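Local coordinates for aminotransferase (Bacillus subtilis, PDB 6L1O), which transfers amino groups with pyridoxal 5'-phosphate as cofactor in the biosynthesis of the dipeptide antibiotic bacilysin, at residues E310-W315 with E379-I384; D342-H347 with Q385-P390. One frame throughout, in Å; residues are numbered along the deposited sequence.

Interaction 1: E310-W315 with E379-I384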
loop_
_atom_site.group_PDB
_atom_site.type_symbol
_atom_site.label_atom_id
_atom_site.label_comp_id
_atom_site.label_asym_id
_atom_site.label_seq_id
_atom_site.Cartn_x
_atom_site.Cartn_y
_atom_site.Cartn_z
ATOM N N GLU B 310 22.884 35.337 -3.461
ATOM C CA GLU B 310 23.691 36.310 -2.730
ATOM C C GLU B 310 24.055 37.527 -3.624
ATOM O O GLU B 310 23.768 38.660 -3.238
ATOM C CB GLU B 310 24.941 35.687 -2.149
ATOM C CG GLU B 310 25.695 36.669 -1.245
ATOM C CD GLU B 310 26.564 35.999 -0.187
ATOM O OE1 GLU B 310 26.960 34.823 -0.373
ATOM O OE2 GLU B 310 26.857 36.648 0.848
ATOM N N LYS B 311 24.603 37.261 -4.821
ATOM C CA LYS B 311 25.012 38.291 -5.746
ATOM C C LYS B 311 23.873 39.123 -6.248
ATOM O O LYS B 311 24.000 40.363 -6.277
ATOM C CB LYS B 311 25.771 37.714 -6.976
ATOM N N GLU B 312 22.784 38.475 -6.671
ATOM C CA GLU B 312 21.703 39.145 -7.342
ATOM C C GLU B 312 20.666 39.759 -6.398
ATOM O O GLU B 312 20.095 40.821 -6.674
ATOM C CB GLU B 312 21.015 38.234 -8.341
ATOM C CG GLU B 312 21.908 37.764 -9.475
ATOM C CD GLU B 312 22.483 38.901 -10.319
ATOM O OE1 GLU B 312 21.687 39.712 -10.861
ATOM O OE2 GLU B 312 23.730 38.984 -10.428
ATOM N N LEU B 313 20.398 39.068 -5.316
ATOM C CA LEU B 313 19.297 39.471 -4.403
ATOM C C LEU B 313 19.818 40.022 -3.108
ATOM O O LEU B 313 19.047 40.644 -2.360
ATOM C CB LEU B 313 18.383 38.291 -4.107
ATOM C CG LEU B 313 17.785 37.567 -5.281
ATOM C CD1 LEU B 313 17.039 36.312 -4.826
ATOM C CD2 LEU B 313 16.869 38.480 -6.068
ATOM N N GLY B 314 21.092 39.768 -2.790
ATOM C CA GLY B 314 21.573 40.016 -1.431
ATOM C C GLY B 314 20.988 39.053 -0.396
ATOM O O GLY B 314 20.938 39.357 0.793
ATOM N N TRP B 315 20.548 37.873 -0.862
ATOM C CA TRP B 315 19.929 36.840 0.007
ATOM C C TRP B 315 20.956 35.776 0.403
ATOM O O TRP B 315 21.239 34.866 -0.373
ATOM C CB TRP B 315 18.738 36.194 -0.701
ATOM C CG TRP B 315 17.797 35.409 0.182
ATOM C CD1 TRP B 315 17.877 35.262 1.544
ATOM C CD2 TRP B 315 16.623 34.741 -0.224
ATOM N NE1 TRP B 315 16.810 34.513 2.001
ATOM C CE2 TRP B 315 16.022 34.192 0.936
ATOM C CE3 TRP B 315 15.993 34.536 -1.467
ATOM C CZ2 TRP B 315 14.867 33.451 0.889
ATOM C CZ3 TRP B 315 14.821 33.769 -1.505
ATOM C CH2 TRP B 315 14.278 33.251 -0.330
ATOM N N GLU B 379 15.938 31.623 -13.471
ATOM C CA GLU B 379 14.707 32.386 -13.699
ATOM C C GLU B 379 13.971 32.711 -12.352
ATOM O O GLU B 379 13.465 33.806 -12.170
ATOM C CB GLU B 379 13.798 31.603 -14.649
ATOM C CG GLU B 379 12.466 32.247 -15.016
ATOM C CD GLU B 379 12.567 33.568 -15.742
ATOM O OE1 GLU B 379 13.646 33.901 -16.307
ATOM O OE2 GLU B 379 11.525 34.290 -15.732
ATOM N N PHE B 380 14.036 31.788 -11.394
ATOM C CA PHE B 380 13.563 32.041 -10.017
ATOM C C PHE B 380 14.230 33.315 -9.449
ATOM O O PHE B 380 13.546 34.270 -9.022
ATOM C CB PHE B 380 13.892 30.799 -9.139
ATOM C CG PHE B 380 13.518 30.948 -7.704
ATOM C CD1 PHE B 380 12.239 30.577 -7.261
ATOM C CD2 PHE B 380 14.435 31.427 -6.777
ATOM C CE1 PHE B 380 11.893 30.694 -5.923
ATOM C CE2 PHE B 380 14.098 31.538 -5.430
ATOM C CZ PHE B 380 12.837 31.169 -5.007
ATOM N N VAL B 381 15.549 33.383 -9.563
ATOM C CA VAL B 381 16.270 34.545 -9.060
ATOM C C VAL B 381 15.942 35.817 -9.870
ATOM O O VAL B 381 15.700 36.886 -9.286
ATOM C CB VAL B 381 17.763 34.318 -9.025
ATOM C CG1 VAL B 381 18.501 35.612 -8.706
ATOM C CG2 VAL B 381 18.103 33.248 -8.006
ATOM N N THR B 382 15.901 35.686 -11.188
ATOM C CA THR B 382 15.538 36.812 -12.067
ATOM C C THR B 382 14.193 37.440 -11.723
ATOM O O THR B 382 14.048 38.679 -11.701
ATOM C CB THR B 382 15.523 36.397 -13.538
ATOM O OG1 THR B 382 16.849 36.063 -13.915
ATOM C CG2 THR B 382 15.004 37.542 -14.469
ATOM N N ARG B 383 13.221 36.609 -11.425
ATOM C CA ARG B 383 11.881 37.083 -11.105
ATOM C C ARG B 383 11.817 37.770 -9.748
ATOM O O ARG B 383 11.152 38.799 -9.603
ATOM C CB ARG B 383 10.869 35.958 -11.175
ATOM C CG ARG B 383 10.687 35.373 -12.560
ATOM C CD ARG B 383 9.691 34.280 -12.491
ATOM N NE ARG B 383 9.460 33.639 -13.764
ATOM C CZ ARG B 383 8.481 32.796 -13.996
ATOM N NH1 ARG B 383 7.630 32.469 -13.002
ATOM N NH2 ARG B 383 8.379 32.243 -15.186
ATOM N N ILE B 384 12.528 37.220 -8.775
ATOM C CA ILE B 384 12.511 37.752 -7.441
ATOM C C ILE B 384 13.254 39.083 -7.372
ATOM O O ILE B 384 12.912 39.961 -6.568
ATOM C CB ILE B 384 13.085 36.734 -6.436
ATOM C CG1 ILE B 384 12.128 35.543 -6.316
ATOM C CG2 ILE B 384 13.328 37.359 -5.063
ATOM C CD1 ILE B 384 12.561 34.520 -5.227
#
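The W315 indole meets I384 at its edge, near the ring plane. W315 CZ3 and I384 CD1 are 4.4 Å apart there. L313 CD1 also lies in the plane at the indole edge. F391 stacks on the ring, and W315 NE1 is hydrogen-bonded to E329 O, so this buried side chain has its polar atom satisfied. The same methyl, I384 CD1, also rests 3.2 Å above one face of the F380 ring, toward the rim. It therefore touches two aromatic rings, one at an edge and one on a face. The R383 guanidinium has E379 OE2 at its edge, in plane. This salt bridge, R383 NE to E379 OE2 at 2.9 Å, is nearly straight and uses the anti lone pair of the carboxylate oxygen.

L313 has the largest share of the contact. Its CD2 touches I384 CG2 at 3.8 Å, the two side chains crossing at about a right angle. CG2 of I384 is anti to the backbone N, while CG1 is turned beside it (chi1 -68°) and leads on to the CD1 methyl. L313 CG also packs on V381 CG1 at 4.0 Å. The same methyl, V381 CG1, also meets E312 CB at 3.7 Å. G314 takes positive phi (69°) just after L313 and ends the helix.

This is apolar helix-to-helix packing, away from the cofactor site. The end of the long helix 289-313 lies against the last helix, 374-385, as in the small domain of fold type I pyridoxal-phosphate aminotransferases.

Interaction 2: D342-H347 with Q385-P390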
loop_
_atom_site.group_PDB
_atom_site.type_symbol
_atom_site.label_atom_id
_atom_site.label_comp_id
_atom_site.label_asym_id
_atom_site.label_seq_id
_atom_site.Cartn_x
_atom_site.Cartn_y
_atom_site.Cartn_z
ATOM N N ASP B 342 3.575 33.311 0.184
ATOM C CA ASP B 342 2.418 33.862 -0.560
ATOM C C ASP B 342 2.785 35.109 -1.407
ATOM O O ASP B 342 2.329 35.250 -2.553
ATOM C CB ASP B 342 1.269 34.195 0.390
ATOM C CG ASP B 342 0.424 32.965 0.773
ATOM O OD1 ASP B 342 0.455 31.938 0.070
ATOM O OD2 ASP B 342 -0.306 33.024 1.798
ATOM N N TYR B 343 3.617 35.986 -0.847
ATOM C CA TYR B 343 4.091 37.179 -1.545
ATOM C C TYR B 343 4.947 36.820 -2.781
ATOM O O TYR B 343 4.813 37.465 -3.851
ATOM C CB TYR B 343 4.873 38.069 -0.603
ATOM C CG TYR B 343 5.239 39.418 -1.209
ATOM C CD1 TYR B 343 4.420 40.556 -1.001
ATOM C CD2 TYR B 343 6.416 39.576 -1.962
ATOM C CE1 TYR B 343 4.757 41.793 -1.553
ATOM C CE2 TYR B 343 6.739 40.809 -2.528
ATOM C CZ TYR B 343 5.914 41.909 -2.322
ATOM O OH TYR B 343 6.281 43.117 -2.893
ATOM N N LEU B 344 5.764 35.770 -2.661
ATOM C CA LEU B 344 6.617 35.345 -3.777
ATOM C C LEU B 344 5.807 34.672 -4.841
ATOM O O LEU B 344 6.123 34.817 -6.023
ATOM C CB LEU B 344 7.731 34.396 -3.328
ATOM C CG LEU B 344 8.852 34.902 -2.481
ATOM C CD1 LEU B 344 9.857 33.780 -2.270
ATOM C CD2 LEU B 344 9.513 36.158 -3.000
ATOM N N LEU B 345 4.762 33.908 -4.436
ATOM C CA LEU B 345 3.876 33.298 -5.366
ATOM C C LEU B 345 3.047 34.353 -6.144
ATOM O O LEU B 345 2.954 34.301 -7.348
ATOM C CB LEU B 345 2.944 32.307 -4.670
ATOM C CG LEU B 345 1.889 31.612 -5.541
ATOM C CD1 LEU B 345 2.505 30.961 -6.783
ATOM C CD2 LEU B 345 1.093 30.618 -4.719
ATOM N N GLU B 346 2.492 35.332 -5.431
ATOM C CA GLU B 346 1.640 36.318 -6.062
ATOM C C GLU B 346 2.421 37.271 -6.978
ATOM O O GLU B 346 1.983 37.603 -8.095
ATOM C CB GLU B 346 0.902 37.070 -4.971
ATOM C CG GLU B 346 -0.207 37.981 -5.450
ATOM C CD GLU B 346 -1.099 38.448 -4.304
ATOM O OE1 GLU B 346 -1.795 37.597 -3.684
ATOM O OE2 GLU B 346 -1.104 39.665 -4.018
ATOM N N HIS B 347 3.568 37.720 -6.527
ATOM C CA HIS B 347 4.308 38.799 -7.225
ATOM C C HIS B 347 5.437 38.321 -8.131
ATOM O O HIS B 347 5.933 39.097 -8.929
ATOM C CB HIS B 347 4.847 39.781 -6.186
ATOM C CG HIS B 347 3.753 40.564 -5.518
ATOM N ND1 HIS B 347 3.053 40.085 -4.426
ATOM C CD2 HIS B 347 3.177 41.748 -5.846
ATOM C CE1 HIS B 347 2.124 40.962 -4.081
ATOM N NE2 HIS B 347 2.184 41.981 -4.924
ATOM N N GLN B 385 14.294 39.221 -8.189
ATOM C CA GLN B 385 15.036 40.458 -8.259
ATOM C C GLN B 385 14.143 41.683 -8.510
ATOM O O GLN B 385 14.363 42.721 -7.922
ATOM C CB GLN B 385 16.088 40.393 -9.338
ATOM C CG GLN B 385 17.186 41.404 -9.119
ATOM C CD GLN B 385 18.240 41.269 -10.199
ATOM O OE1 GLN B 385 17.901 41.203 -11.383
ATOM N NE2 GLN B 385 19.507 41.186 -9.802
ATOM N N LYS B 386 13.131 41.524 -9.357
ATOM C CA LYS B 386 12.220 42.607 -9.678
ATOM C C LYS B 386 11.450 43.097 -8.448
ATOM O O LYS B 386 11.015 44.239 -8.424
ATOM C CB LYS B 386 11.262 42.185 -10.794
ATOM C CG LYS B 386 11.970 41.938 -12.121
ATOM C CD LYS B 386 11.032 41.467 -13.215
ATOM C CE LYS B 386 10.543 40.053 -12.926
ATOM N NZ LYS B 386 9.797 39.440 -14.051
ATOM N N LEU B 387 11.285 42.242 -7.435
ATOM C CA LEU B 387 10.500 42.581 -6.235
ATOM C C LEU B 387 11.189 43.573 -5.329
ATOM O O LEU B 387 10.541 44.240 -4.529
ATOM C CB LEU B 387 10.165 41.315 -5.439
ATOM C CG LEU B 387 9.401 40.217 -6.173
ATOM C CD1 LEU B 387 8.942 39.155 -5.186
ATOM C CD2 LEU B 387 8.212 40.812 -6.870
ATOM N N ASN B 388 12.504 43.607 -5.405
ATOM C CA ASN B 388 13.324 44.509 -4.602
ATOM C C ASN B 388 13.137 44.311 -3.081
ATOM O O ASN B 388 13.073 45.264 -2.320
ATOM C CB ASN B 388 13.028 45.953 -5.015
ATOM C CG ASN B 388 14.063 46.923 -4.493
ATOM O OD1 ASN B 388 13.830 47.656 -3.513
ATOM N ND2 ASN B 388 15.219 46.929 -5.131
ATOM N N LEU B 389 13.005 43.071 -2.652
ATOM C CA LEU B 389 12.870 42.769 -1.230
ATOM C C LEU B 389 14.164 43.011 -0.446
ATOM O O LEU B 389 15.264 42.781 -0.972
ATOM C CB LEU B 389 12.423 41.323 -1.035
ATOM C CG LEU B 389 11.087 40.962 -1.672
ATOM C CD1 LEU B 389 10.773 39.508 -1.385
ATOM C CD2 LEU B 389 9.974 41.841 -1.155
ATOM N N PRO B 390 14.050 43.455 0.828
ATOM C CA PRO B 390 15.227 43.736 1.663
ATOM C C PRO B 390 15.864 42.494 2.258
ATOM O O PRO B 390 16.027 42.415 3.482
ATOM C CB PRO B 390 14.650 44.636 2.789
ATOM C CG PRO B 390 13.244 44.171 2.925
ATOM C CD PRO B 390 12.790 43.805 1.527
#
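H347 and L387 mark the nearest approach of the two backbones, 7.3 Å between their CA atoms, where helix 337-348 passes a type I beta turn from Q385 to N388. N388 N to Q385 O (3.3 Å) closes the turn, and N388 leaves helical geometry with positive phi.

L387 is the main side chain of the contact, and its two methyls go to different partners. L387 CD1 touches both Y343 CE2 and L344 CD2, each at 3.8 Å. L387 CD2 goes to H347, 3.5 Å from H347 O and 3.6 Å from H347 CB. L389 divides its methyls between Y343 and L344. Its CD2 is 3.7 Å from Y343 CE2, while its CD1 faces L344 CD2 at 3.9 Å. Both leucines come to the tyrosine ring obliquely, and each slides past the Y343 side chain in the opposite direction. L344 CD2 touches both leucines. Y343, L344, L387 and L389 form one apolar patch, with H347 CB at its border.

H347 also touches the tyrosine within its own helix. Its ND1 sits 3.6 Å above the centre of the Y343 ring. The same nitrogen donates to Y343 O, a bent bond (141°) in the imidazole plane and on a carbonyl lone pair. Y343 O also accepts from H347 N, so two donors share it. This bond helps to fix the imidazole rotation.

Around the patch, F334 meets Y343 edge-to-face and also touches L389. A348 and F340 of helix 337-348 add contacts to L387 and L389 respectively. L344 reaches V350 of strand 350-351, so L344 joins the tail after helix 374-385 to the short strand that follows its own helix.

From the N terminus, the chain first gives 310-315, at the end of helix 289-313, then 342-347 on helix 337-348. Next come 379-384 on helix 374-385 and the tail 385-390. Interaction 1 closes a loop of 63 residues that holds the antiparallel strands 325-329, 353-354 and 365-369. Interaction 2 closes a shorter one of 37 residues. The loops cross rather than nest, because their segments alternate. The centres of interactions 1 and 2 are about 10 Å apart. They meet directly through a probable hydrogen bond, E312 OE1 to Q385 NE2 (2.8 Å), and through I384 CD1 packing on L344 CD1. Together they tie three helices and the C-terminal tail.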